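Local coordinates for protein 2,4-dihydroxyhept-2-ene-1,7-dioic acid aldolase (Kordia algicida OT-1, PDB 6BDE) that binds heme and, as a member of the H-NOX family, probably acts as a sensor of nitric oxide or oxygen, at residues A[3-8]-A[46-51]; A[65-70]-A[137-142]; A[91-96]-A[149-154]. The protein carries 1 engineered substitution. All coordinates share one frame; numbering follows the deposited sequence.

Interaction 1 (A[3-8]-A[46-51]). With HEM (protoporphyrin IX containing Fe), chain B.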
loop_
_atom_site.group_PDB
_atom_site.type_symbol
_atom_site.label_atom_id
_atom_site.label_comp_id
_atom_site.label_asym_id
_atom_site.label_seq_id
_atom_site.Cartn_x
_atom_site.Cartn_y
_atom_site.Cartn_z
ATOM N N GLY A 3 -1.079 -8.614 -11.062
ATOM C CA GLY A 3 -0.010 -8.071 -11.879
ATOM C C GLY A 3 0.050 -6.559 -11.907
ATOM O O GLY A 3 1.115 -6.000 -12.194
ATOM N N ILE A 4 -1.066 -5.883 -11.620
ATOM C CA ILE A 4 -1.058 -4.423 -11.583
ATOM C C ILE A 4 -0.115 -3.920 -10.498
ATOM O O ILE A 4 0.506 -2.860 -10.647
ATOM C CB ILE A 4 -2.492 -3.886 -11.391
ATOM C CG1 ILE A 4 -2.499 -2.355 -11.355
ATOM C CG2 ILE A 4 -3.125 -4.463 -10.132
ATOM C CD1 ILE A 4 -2.229 -1.713 -12.698
ATOM N N ILE A 5 0.024 -4.672 -9.406
ATOM C CA ILE A 5 0.961 -4.288 -8.355
ATOM C C ILE A 5 2.395 -4.408 -8.854
ATOM O O ILE A 5 3.253 -3.585 -8.516
ATOM C CB ILE A 5 0.723 -5.138 -7.095
ATOM C CG1 ILE A 5 -0.756 -5.106 -6.709
ATOM C CG2 ILE A 5 1.580 -4.640 -5.943
ATOM C CD1 ILE A 5 -1.263 -3.722 -6.371
ATOM N N PHE A 6 2.677 -5.426 -9.671
ATOM C CA PHE A 6 4.025 -5.601 -10.204
ATOM C C PHE A 6 4.349 -4.535 -11.245
ATOM O O PHE A 6 5.427 -3.932 -11.214
ATOM C CB PHE A 6 4.173 -6.998 -10.808
ATOM C CG PHE A 6 4.323 -8.090 -9.789
ATOM C CD1 PHE A 6 5.568 -8.405 -9.268
ATOM C CD2 PHE A 6 3.221 -8.811 -9.360
ATOM C CE1 PHE A 6 5.708 -9.415 -8.333
ATOM C CE2 PHE A 6 3.354 -9.821 -8.426
ATOM C CZ PHE A 6 4.600 -10.123 -7.911
ATOM N N THR A 7 3.423 -4.291 -12.177
ATOM C CA THR A 7 3.699 -3.367 -13.272
ATOM C C THR A 7 3.887 -1.940 -12.768
ATOM O O THR A 7 4.809 -1.238 -13.201
ATOM C CB THR A 7 2.573 -3.425 -14.306
ATOM O OG1 THR A 7 1.328 -3.082 -13.684
ATOM C CG2 THR A 7 2.470 -4.821 -14.905
ATOM N N GLU A 8 3.022 -1.493 -11.854
ATOM C CA GLU A 8 3.158 -0.145 -11.310
ATOM C C GLU A 8 4.413 -0.008 -10.459
ATOM O O GLU A 8 5.017 1.070 -10.418
ATOM C CB GLU A 8 1.922 0.220 -10.488
ATOM C CG GLU A 8 0.645 0.354 -11.304
ATOM C CD GLU A 8 0.636 1.586 -12.189
ATOM O OE1 GLU A 8 1.409 2.528 -11.911
ATOM O OE2 GLU A 8 -0.147 1.614 -13.162
ATOM N N SER A 46 6.056 -14.056 -3.310
ATOM C CA SER A 46 7.484 -14.304 -3.140
ATOM C C SER A 46 8.300 -13.664 -4.255
ATOM O O SER A 46 9.478 -13.344 -4.058
ATOM C CB SER A 46 7.752 -15.807 -3.080
ATOM O OG SER A 46 7.315 -16.448 -4.266
ATOM N N GLU A 47 7.694 -13.474 -5.427
ATOM C CA GLU A 47 8.363 -12.750 -6.501
ATOM C C GLU A 47 8.560 -11.286 -6.125
ATOM O O GLU A 47 9.654 -10.731 -6.291
ATOM C CB GLU A 47 7.555 -12.872 -7.792
ATOM C CG GLU A 47 7.840 -14.133 -8.591
ATOM C CD GLU A 47 7.408 -14.005 -10.034
ATOM O OE1 GLU A 47 7.415 -12.868 -10.548
ATOM O OE2 GLU A 47 7.070 -15.032 -10.659
ATOM N N MET A 48 7.507 -10.645 -5.607
ATOM C CA MET A 48 7.605 -9.245 -5.206
ATOM C C MET A 48 8.562 -9.069 -4.034
ATOM O O MET A 48 9.302 -8.081 -3.974
ATOM C CB MET A 48 6.215 -8.709 -4.856
ATOM C CG MET A 48 6.203 -7.321 -4.232
ATOM S SD MET A 48 7.009 -6.077 -5.259
ATOM C CE MET A 48 5.756 -5.809 -6.510
ATOM N N LEU A 49 8.562 -10.017 -3.092
ATOM C CA LEU A 49 9.484 -9.936 -1.964
ATOM C C LEU A 49 10.932 -9.979 -2.433
ATOM O O LEU A 49 11.790 -9.272 -1.892
ATOM C CB LEU A 49 9.201 -11.067 -0.973
ATOM C CG LEU A 49 10.035 -11.072 0.309
ATOM C CD1 LEU A 49 9.865 -9.767 1.068
ATOM C CD2 LEU A 49 9.664 -12.258 1.187
ATOM N N GLN A 50 11.223 -10.802 -3.445
ATOM C CA GLN A 50 12.563 -10.825 -4.023
ATOM C C GLN A 50 12.907 -9.480 -4.650
ATOM O O GLN A 50 14.015 -8.961 -4.471
ATOM C CB GLN A 50 12.669 -11.938 -5.066
ATOM C CG GLN A 50 12.694 -13.342 -4.499
ATOM C CD GLN A 50 12.952 -14.386 -5.568
ATOM O OE1 GLN A 50 14.075 -14.533 -6.049
ATOM N NE2 GLN A 50 11.907 -15.112 -5.950
ATOM N N LEU A 51 11.963 -8.904 -5.399
ATOM C CA LEU A 51 12.205 -7.614 -6.037
ATOM C C LEU A 51 12.455 -6.526 -5.002
ATOM O O LEU A 51 13.319 -5.662 -5.195
ATOM C CB LEU A 51 11.020 -7.242 -6.930
ATOM C CG LEU A 51 10.740 -8.161 -8.122
ATOM C CD1 LEU A 51 9.454 -7.752 -8.823
ATOM C CD2 LEU A 51 11.908 -8.154 -9.095
HETATM C CHA HEM B . -3.512 -4.937 -1.825
HETATM C CHB HEM B . -7.225 -2.260 -4.745
HETATM C CHC HEM B . -7.843 1.381 -0.654
HETATM C CHD HEM B . -3.938 -1.160 2.178
HETATM C C1A HEM B . -4.657 -4.168 -2.825
HETATM C C2A HEM B . -4.542 -4.710 -4.127
HETATM C C3A HEM B . -5.459 -4.049 -4.839
HETATM C C4A HEM B . -6.047 -3.159 -3.919
HETATM C CMA HEM B . -5.797 -4.226 -6.318
HETATM C CAA HEM B . -3.609 -5.822 -4.606
HETATM C CBA HEM B . -4.323 -7.160 -4.395
HETATM C CGA HEM B . -3.516 -8.320 -4.973
HETATM O O1A HEM B . -4.039 -9.463 -5.064
HETATM O O2A HEM B . -2.332 -8.139 -5.360
HETATM C C1B HEM B . -7.561 -1.019 -3.703
HETATM C C2B HEM B . -8.366 0.189 -4.222
HETATM C C3B HEM B . -8.487 1.084 -3.118
HETATM C C4B HEM B . -7.771 0.398 -1.992
HETATM C CMB HEM B . -8.927 0.375 -5.631
HETATM C CAB HEM B . -9.198 2.432 -3.065
HETATM C CBB HEM B . -10.475 2.530 -3.374
HETATM C C1C HEM B . -6.615 0.719 0.338
HETATM C C2C HEM B . -6.255 1.629 1.357
HETATM C C3C HEM B . -5.293 0.997 2.050
HETATM C C4C HEM B . -5.145 -0.247 1.406
HETATM C CMC HEM B . -6.834 3.018 1.615
HETATM C CAC HEM B . -4.537 1.504 3.274
HETATM C CBC HEM B . -4.858 1.057 4.468
HETATM C C1D HEM B . -3.642 -2.372 1.061
HETATM C C2D HEM B . -2.358 -3.078 1.428
HETATM C C3D HEM B . -2.192 -4.072 0.426
HETATM C C4D HEM B . -3.397 -3.925 -0.529
HETATM C CMD HEM B . -1.443 -2.808 2.620
HETATM C CAD HEM B . -1.048 -5.080 0.324
HETATM C CBD HEM B . -1.562 -6.510 0.459
HETATM C CGD HEM B . -1.383 -6.968 1.901
HETATM O O1D HEM B . -1.105 -6.124 2.793
HETATM O O2D HEM B . -1.522 -8.185 2.193
HETATM N NA HEM B . -5.549 -3.112 -2.607
HETATM N NB HEM B . -7.076 -0.891 -2.246
HETATM N NC HEM B . -5.908 -0.486 0.253
HETATM N ND HEM B . -4.349 -2.758 -0.191
HETATM FE FE HEM B . -6.103 -2.097 -0.948
#

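Interaction 2 (A[65-70]-A[137-142]). With HEM (protoporphyrin IX containing Fe), chain B.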
loop_
_atom_site.group_PDB
_atom_site.type_symbol
_atom_site.label_atom_id
_atom_site.label_comp_id
_atom_site.label_asym_id
_atom_site.label_seq_id
_atom_site.Cartn_x
_atom_site.Cartn_y
_atom_site.Cartn_z
ATOM N N ASP A 65 10.692 2.180 3.498
ATOM C CA ASP A 65 10.590 3.432 2.756
ATOM C C ASP A 65 10.212 3.189 1.300
ATOM O O ASP A 65 9.492 3.995 0.698
ATOM C CB ASP A 65 11.908 4.198 2.847
ATOM C CG ASP A 65 12.088 4.891 4.181
ATOM O OD1 ASP A 65 11.245 4.685 5.081
ATOM O OD2 ASP A 65 13.076 5.635 4.333
ATOM N N LEU A 66 10.699 2.096 0.711
ATOM C CA LEU A 66 10.327 1.773 -0.662
ATOM C C LEU A 66 8.835 1.490 -0.774
ATOM O O LEU A 66 8.172 1.966 -1.703
ATOM C CB LEU A 66 11.140 0.579 -1.163
ATOM C CG LEU A 66 12.641 0.795 -1.362
ATOM C CD1 LEU A 66 13.355 -0.533 -1.567
ATOM C CD2 LEU A 66 12.893 1.730 -2.536
ATOM N N LEU A 67 8.287 0.720 0.172
ATOM C CA LEU A 67 6.862 0.415 0.145
ATOM C C LEU A 67 6.018 1.634 0.495
ATOM O O LEU A 67 4.903 1.779 -0.019
ATOM C CB LEU A 67 6.553 -0.739 1.100
ATOM C CG LEU A 67 6.923 -2.137 0.600
ATOM C CD1 LEU A 67 6.601 -3.187 1.651
ATOM C CD2 LEU A 67 6.214 -2.445 -0.709
ATOM N N LEU A 68 6.522 2.513 1.365
ATOM C CA LEU A 68 5.808 3.752 1.661
ATOM C C LEU A 68 5.679 4.608 0.408
ATOM O O LEU A 68 4.586 5.076 0.071
ATOM C CB LEU A 68 6.525 4.519 2.774
ATOM C CG LEU A 68 5.764 5.649 3.479
ATOM C CD1 LEU A 68 6.295 5.839 4.891
ATOM C CD2 LEU A 68 5.834 6.963 2.707
ATOM N N THR A 69 6.794 4.822 -0.295
ATOM C CA THR A 69 6.761 5.604 -1.527
ATOM C C THR A 69 5.856 4.956 -2.567
ATOM O O THR A 69 5.104 5.646 -3.265
ATOM C CB THR A 69 8.179 5.772 -2.076
ATOM O OG1 THR A 69 8.977 6.492 -1.127
ATOM C CG2 THR A 69 8.160 6.536 -3.392
ATOM N N TYR A 70 5.906 3.626 -2.678
ATOM C CA TYR A 70 5.041 2.937 -3.631
ATOM C C TYR A 70 3.575 3.054 -3.232
ATOM O O TYR A 70 2.710 3.271 -4.090
ATOM C CB TYR A 70 5.450 1.470 -3.751
ATOM C CG TYR A 70 4.627 0.696 -4.755
ATOM C CD1 TYR A 70 4.254 1.270 -5.963
ATOM C CD2 TYR A 70 4.221 -0.606 -4.495
ATOM C CE1 TYR A 70 3.499 0.572 -6.884
ATOM C CE2 TYR A 70 3.466 -1.314 -5.411
ATOM C CZ TYR A 70 3.109 -0.720 -6.603
ATOM O OH TYR A 70 2.358 -1.418 -7.521
ATOM N N ARG A 137 2.075 -10.943 4.161
ATOM C CA ARG A 137 2.988 -10.230 3.279
ATOM C C ARG A 137 3.651 -9.031 3.945
ATOM O O ARG A 137 4.604 -8.480 3.379
ATOM C CB ARG A 137 2.242 -9.785 2.015
ATOM C CG ARG A 137 1.734 -10.957 1.182
ATOM C CD ARG A 137 0.774 -10.511 0.095
ATOM N NE ARG A 137 -0.560 -10.232 0.618
ATOM C CZ ARG A 137 -1.479 -11.163 0.857
ATOM N NH1 ARG A 137 -1.209 -12.440 0.625
ATOM N NH2 ARG A 137 -2.668 -10.817 1.331
ATOM N N ALA A 138 3.173 -8.618 5.121
ATOM C CA ALA A 138 3.821 -7.584 5.931
ATOM C C ALA A 138 4.042 -6.297 5.139
ATOM O O ALA A 138 5.114 -5.691 5.182
ATOM C CB ALA A 138 5.139 -8.096 6.514
ATOM N N MET A 139 3.014 -5.877 4.406
ATOM C CA MET A 139 3.068 -4.653 3.607
ATOM C C MET A 139 2.420 -3.480 4.332
ATOM O O MET A 139 1.673 -2.699 3.735
ATOM C CB MET A 139 2.416 -4.882 2.247
ATOM C CG MET A 139 3.161 -5.892 1.387
ATOM S SD MET A 139 2.384 -6.197 -0.209
ATOM C CE MET A 139 2.451 -4.562 -0.939
ATOM N N HIS A 140 2.714 -3.335 5.628
ATOM C CA HIS A 140 2.087 -2.286 6.426
ATOM C C HIS A 140 2.436 -0.896 5.907
ATOM O O HIS A 140 1.602 0.017 5.945
ATOM C CB HIS A 140 2.500 -2.433 7.892
ATOM C CG HIS A 140 3.926 -2.850 8.081
ATOM N ND1 HIS A 140 4.975 -1.957 8.042
ATOM C CD2 HIS A 140 4.476 -4.065 8.316
ATOM C CE1 HIS A 140 6.109 -2.603 8.242
ATOM N NE2 HIS A 140 5.835 -3.884 8.411
ATOM N N HIS A 141 3.666 -0.708 5.423
ATOM C CA HIS A 141 4.060 0.601 4.918
ATOM C C HIS A 141 3.470 0.903 3.547
ATOM O O HIS A 141 3.335 2.079 3.190
ATOM C CB HIS A 141 5.585 0.716 4.879
ATOM C CG HIS A 141 6.169 1.283 6.134
ATOM N ND1 HIS A 141 5.942 0.730 7.375
ATOM C CD2 HIS A 141 6.955 2.367 6.343
ATOM C CE1 HIS A 141 6.570 1.441 8.295
ATOM N NE2 HIS A 141 7.191 2.440 7.695
ATOM N N PHE A 142 3.122 -0.126 2.771
ATOM C CA PHE A 142 2.321 0.100 1.573
ATOM C C PHE A 142 0.961 0.675 1.941
ATOM O O PHE A 142 0.488 1.628 1.311
ATOM C CB PHE A 142 2.168 -1.204 0.788
ATOM C CG PHE A 142 1.378 -1.061 -0.484
ATOM C CD1 PHE A 142 1.944 -0.482 -1.608
ATOM C CD2 PHE A 142 0.071 -1.516 -0.558
ATOM C CE1 PHE A 142 1.219 -0.351 -2.780
ATOM C CE2 PHE A 142 -0.659 -1.390 -1.727
ATOM C CZ PHE A 142 -0.084 -0.807 -2.839
HETATM C CHA HEM B . -3.512 -4.937 -1.825
HETATM C CHB HEM B . -7.225 -2.260 -4.745
HETATM C CHC HEM B . -7.843 1.381 -0.654
HETATM C CHD HEM B . -3.938 -1.160 2.178
HETATM C C1A HEM B . -4.657 -4.168 -2.825
HETATM C C2A HEM B . -4.542 -4.710 -4.127
HETATM C C3A HEM B . -5.459 -4.049 -4.839
HETATM C C4A HEM B . -6.047 -3.159 -3.919
HETATM C CMA HEM B . -5.797 -4.226 -6.318
HETATM C CAA HEM B . -3.609 -5.822 -4.606
HETATM C CBA HEM B . -4.323 -7.160 -4.395
HETATM C CGA HEM B . -3.516 -8.320 -4.973
HETATM O O1A HEM B . -4.039 -9.463 -5.064
HETATM O O2A HEM B . -2.332 -8.139 -5.360
HETATM C C1B HEM B . -7.561 -1.019 -3.703
HETATM C C2B HEM B . -8.366 0.189 -4.222
HETATM C C3B HEM B . -8.487 1.084 -3.118
HETATM C C4B HEM B . -7.771 0.398 -1.992
HETATM C CMB HEM B . -8.927 0.375 -5.631
HETATM C CAB HEM B . -9.198 2.432 -3.065
HETATM C CBB HEM B . -10.475 2.530 -3.374
HETATM C C1C HEM B . -6.615 0.719 0.338
HETATM C C2C HEM B . -6.255 1.629 1.357
HETATM C C3C HEM B . -5.293 0.997 2.050
HETATM C C4C HEM B . -5.145 -0.247 1.406
HETATM C CMC HEM B . -6.834 3.018 1.615
HETATM C CAC HEM B . -4.537 1.504 3.274
HETATM C CBC HEM B . -4.858 1.057 4.468
HETATM C C1D HEM B . -3.642 -2.372 1.061
HETATM C C2D HEM B . -2.358 -3.078 1.428
HETATM C C3D HEM B . -2.192 -4.072 0.426
HETATM C C4D HEM B . -3.397 -3.925 -0.529
HETATM C CMD HEM B . -1.443 -2.808 2.620
HETATM C CAD HEM B . -1.048 -5.080 0.324
HETATM C CBD HEM B . -1.562 -6.510 0.459
HETATM C CGD HEM B . -1.383 -6.968 1.901
HETATM O O1D HEM B . -1.105 -6.124 2.793
HETATM O O2D HEM B . -1.522 -8.185 2.193
HETATM N NA HEM B . -5.549 -3.112 -2.607
HETATM N NB HEM B . -7.076 -0.891 -2.246
HETATM N NC HEM B . -5.908 -0.486 0.253
HETATM N ND HEM B . -4.349 -2.758 -0.191
HETATM FE FE HEM B . -6.103 -2.097 -0.948
#

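Interaction 3 (A[91-96]-A[149-154])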
loop_
_atom_site.group_PDB
_atom_site.type_symbol
_atom_site.label_atom_id
_atom_site.label_comp_id
_atom_site.label_asym_id
_atom_site.label_seq_id
_atom_site.Cartn_x
_atom_site.Cartn_y
_atom_site.Cartn_z
ATOM N N ASP A 91 -14.812 11.859 4.001
ATOM C CA ASP A 91 -14.004 11.993 5.200
ATOM C C ASP A 91 -12.923 10.917 5.177
ATOM O O ASP A 91 -13.220 9.750 4.861
ATOM C CB ASP A 91 -14.868 11.866 6.459
ATOM C CG ASP A 91 -14.062 11.977 7.734
ATOM O OD1 ASP A 91 -13.792 13.115 8.173
ATOM O OD2 ASP A 91 -13.702 10.925 8.302
ATOM N N PRO A 92 -11.673 11.263 5.500
ATOM C CA PRO A 92 -10.603 10.255 5.435
ATOM C C PRO A 92 -10.721 9.177 6.498
ATOM O O PRO A 92 -10.355 8.025 6.233
ATOM C CB PRO A 92 -9.326 11.087 5.614
ATOM C CG PRO A 92 -9.771 12.290 6.375
ATOM C CD PRO A 92 -11.168 12.587 5.906
ATOM N N ILE A 93 -11.212 9.511 7.692
ATOM C CA ILE A 93 -11.357 8.506 8.740
ATOM C C ILE A 93 -12.444 7.503 8.371
ATOM O O ILE A 93 -12.285 6.292 8.570
ATOM C CB ILE A 93 -11.641 9.184 10.093
ATOM C CG1 ILE A 93 -10.393 9.910 10.598
ATOM C CG2 ILE A 93 -12.119 8.165 11.119
ATOM C CD1 ILE A 93 -9.243 8.987 10.930
ATOM N N GLU A 94 -13.559 7.986 7.817
ATOM C CA GLU A 94 -14.644 7.088 7.432
ATOM C C GLU A 94 -14.213 6.148 6.312
ATOM O O GLU A 94 -14.598 4.973 6.297
ATOM C CB GLU A 94 -15.869 7.899 7.009
ATOM C CG GLU A 94 -17.168 7.109 7.019
ATOM C CD GLU A 94 -17.611 6.734 8.420
ATOM O OE1 GLU A 94 -17.822 7.650 9.243
ATOM O OE2 GLU A 94 -17.748 5.525 8.698
ATOM N N MET A 95 -13.413 6.647 5.368
ATOM C CA MET A 95 -12.949 5.803 4.271
ATOM C C MET A 95 -12.007 4.713 4.772
ATOM O O MET A 95 -12.122 3.551 4.365
ATOM C CB MET A 95 -12.266 6.656 3.203
ATOM C CG MET A 95 -11.515 5.854 2.153
ATOM S SD MET A 95 -10.992 6.845 0.740
ATOM C CE MET A 95 -9.882 5.702 -0.076
ATOM N N LEU A 96 -11.072 5.067 5.657
ATOM C CA LEU A 96 -10.141 4.075 6.184
ATOM C C LEU A 96 -10.852 3.037 7.044
ATOM O O LEU A 96 -10.456 1.866 7.051
ATOM C CB LEU A 96 -9.031 4.765 6.979
ATOM C CG LEU A 96 -8.088 5.662 6.172
ATOM C CD1 LEU A 96 -6.962 6.186 7.050
ATOM C CD2 LEU A 96 -7.532 4.915 4.969
ATOM N N LYS A 149 -1.938 9.407 1.615
ATOM C CA LYS A 149 -2.576 10.072 0.488
ATOM C C LYS A 149 -4.091 10.131 0.621
ATOM O O LYS A 149 -4.722 10.973 -0.030
ATOM C CB LYS A 149 -2.194 9.372 -0.817
ATOM C CG LYS A 149 -0.748 9.596 -1.226
ATOM C CD LYS A 149 -0.481 11.070 -1.484
ATOM C CE LYS A 149 0.979 11.319 -1.818
ATOM N NZ LYS A 149 1.229 12.743 -2.178
ATOM N N THR A 150 -4.687 9.261 1.439
ATOM C CA THR A 150 -6.113 9.377 1.727
ATOM C C THR A 150 -6.407 10.683 2.453
ATOM O O THR A 150 -7.359 11.399 2.115
ATOM C CB THR A 150 -6.581 8.182 2.560
ATOM O OG1 THR A 150 -6.419 6.977 1.802
ATOM C CG2 THR A 150 -8.047 8.340 2.948
ATOM N N PHE A 151 -5.587 11.017 3.452
ATOM C CA PHE A 151 -5.759 12.282 4.157
ATOM C C PHE A 151 -5.431 13.465 3.255
ATOM O O PHE A 151 -6.107 14.499 3.310
ATOM C CB PHE A 151 -4.891 12.301 5.414
ATOM C CG PHE A 151 -5.477 11.528 6.557
ATOM C CD1 PHE A 151 -6.369 12.129 7.427
ATOM C CD2 PHE A 151 -5.148 10.197 6.754
ATOM C CE1 PHE A 151 -6.920 11.421 8.476
ATOM C CE2 PHE A 151 -5.696 9.483 7.802
ATOM C CZ PHE A 151 -6.584 10.097 8.663
ATOM N N GLU A 152 -4.403 13.327 2.412
ATOM C CA GLU A 152 -4.057 14.398 1.484
ATOM C C GLU A 152 -5.170 14.628 0.469
ATOM O O GLU A 152 -5.420 15.768 0.057
ATOM C CB GLU A 152 -2.744 14.073 0.772
ATOM C CG GLU A 152 -2.309 15.135 -0.228
ATOM C CD GLU A 152 -0.824 15.092 -0.525
ATOM O OE1 GLU A 152 -0.383 15.804 -1.453
ATOM O OE2 GLU A 152 -0.099 14.344 0.164
ATOM N N HIS A 153 -5.849 13.555 0.055
ATOM C CA HIS A 153 -6.938 13.689 -0.908
ATOM C C HIS A 153 -8.067 14.548 -0.350
ATOM O O HIS A 153 -8.697 15.314 -1.089
ATOM C CB HIS A 153 -7.461 12.308 -1.305
ATOM C CG HIS A 153 -8.626 12.351 -2.243
ATOM N ND1 HIS A 153 -9.902 11.993 -1.862
ATOM C CD2 HIS A 153 -8.710 12.713 -3.545
ATOM C CE1 HIS A 153 -10.721 12.134 -2.888
ATOM N NE2 HIS A 153 -10.023 12.568 -3.922
ATOM N N PHE A 154 -8.334 14.440 0.951
ATOM C CA PHE A 154 -9.370 15.224 1.607
ATOM C C PHE A 154 -8.831 16.508 2.227
ATOM O O PHE A 154 -9.465 17.061 3.135
ATOM C CB PHE A 154 -10.076 14.377 2.669
ATOM C CG PHE A 154 -10.890 13.250 2.099
ATOM C CD1 PHE A 154 -10.506 11.932 2.288
ATOM C CD2 PHE A 154 -12.037 13.508 1.368
ATOM C CE1 PHE A 154 -11.254 10.893 1.762
ATOM C CE2 PHE A 154 -12.789 12.475 0.839
ATOM C CZ PHE A 154 -12.396 11.166 1.037
#

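Interaction 1 (A[3-8]-A[46-51])
The Phe6 ring and the Met48 side chain run past each other in opposite directions, and this pair makes the dense part of the contact. CE1 at the ring edge lies 3.5 Å from the backbone N of Met48, near the ring plane, and 3.6 Å from Met48 CB. Met48 CG stands anti to its backbone N (chi1 172°), and the chain then bends at chi2 and chi3, bringing the terminal methyl back onto the aromatic ring. Its CE is 4.2 Å from the ring centroid and 29° off the normal, an off-centre CH-pi contact, while SD sits obliquely beside the same ring. The result is a Met-aromatic pair joining two helices of the heme-NO-binding fold, helix 3-17 and helix 45-59, which run nearly parallel here at 16°. The axes of these short segments come no closer than 11.2 Å, so it is the long side chains that bridge the interval. Leu51 CD1 adds a contact in the ring plane, 4.0 Å from Phe6 CD1, and Tyr37 stacks on the Phe6 ring. Glu47 touches the ring obliquely through CB, whereas its carboxylate is engaged by Tyr37 OH and Ser33 OG at OE1. Packing thins towards Ile5: CE of Met48 approaches its carbonyl O at 3.9 Å, but the end of the Ile5 side chain leads away from helix 45-59, and its CD1 lies 3.6 Å from HEM CAA on the heme side. On the outward sides the CB atoms of Thr7, Ser46 and Leu49 point away from the partner helix, with Ser46 at the chain surface.

Interaction 2 (A[65-70]-A[137-142])
In the wall of the heme pocket, Phe142 sits between helix 63-81 and the porphyrin, touching each with a different rim of its ring. CE1 reaches Tyr70 CD2 at 3.5 Å, with the two ring planes inclined at 45°. From its other rim, CD2 approaches HEM C2D at 3.5 Å, the heme atom lying near the phenyl plane. With CG anti to the backbone N (chi1 -179°), the ring is set between Tyr70 and the heme. The backbones also meet directly, through two reciprocal CA-H...O contacts: Phe142 CA to Leu67 O at 3.5 Å (152° at the hydrogen) and Leu68 CA to His141 O at 3.4 Å. Just before the helix that carries Phe142, Arg137 closes the Tyr-x-Ser-x-Arg motif of H-NOX proteins, whose other members are Tyr133 and Ser135. Its NE donates to HEM O2D at 2.8 Å, and NH2 adds a weak bond to the same oxygen, which lies near the guanidinium plane at its edge. The backbone N of Met139, at the N-cap position, hydrogen-bonds to Tyr133 OH; the side chain lays SD 3.6 Å from HEM CAD, while its CE meets Leu67 CD2. On the more exposed flank, His141 CD2 lies 3.8 Å from Leu68 CD1, and its ND1 shares a hydrogen bond with His140 ND1, each ring meeting the other's nitrogen at its edge.

Interaction 3 (A[91-96]-A[149-154])
Asp91 OD2 accepts from Glu94 N at 3.0 Å with an N-H...O angle of 153°, using the anti lone pair, the one turned away from the other carboxylate oxygen. This is an N-cap on the short helix 92-96, and the same residue's main chain lies over one face of the Phe154 ring. The opposite face of that ring is met by His153 ND1, 3.8 Å above the plane and over its centre, so Phe154 is held between a backbone and an imidazole atom. Pro92 then wedges between two phenylalanines. Its CB stands over the face of Phe151, 3.9 Å from the ring centroid and 21° off the normal, a CH-pi contact offset toward the rim. The same CB reaches Phe154 CD1 at 3.6 Å. Around the remainder of the Phe151 ring, Ile93 CD1 comes in near the plane at the edge, 3.7 Å from CZ, and Leu96 CD1 approaches CE2 obliquely at 3.6 Å. Met95, its chain extended beyond CG, brings SD to the edge of the Phe154 ring, 5.5 Å from the centroid, as a Met-aromatic contact. That sulfur also lies 4.0 Å from Thr150 CG2. Thr150 packs its methyl against Leu96 as well, while its hydroxyl is turned to Leu146 O in its own helix. Helix 92-96 and the end of helix 140-153 run at 140° to each other. Ile176 of strand 171-178 touches Ile93 and Phe151, joining the sheet to this cluster. Leu96 and Thr150 also touch the heme, making the arrangement an apolar helix-helix junction that flanks the heme pocket of the H-NOX fold.

How the interactions relate
All three contacts are buried, but interaction 2 lies deepest, its centre about 6 Å from that of the chain, against about 12 Å for interaction 1 and 14 Å for interaction 3, those two lying on opposite sides of the chain's centre. Interactions 1 and 2 touch: Tyr70 OH lies 3.4 Å from Glu8 CB, linking helix 3-17 to helix 63-81. Interactions 2 and 3 use the two ends of helix 140-153 without touching, and their segments alternate along the sequence. Their chemistry differs accordingly. Interactions 1 and 3 rest on aromatic and methionine side chains bridging helices, whereas interaction 2 adds backbone-to-backbone contact and hydrogen bonds from an arginine to a heme propionate, one of them weak.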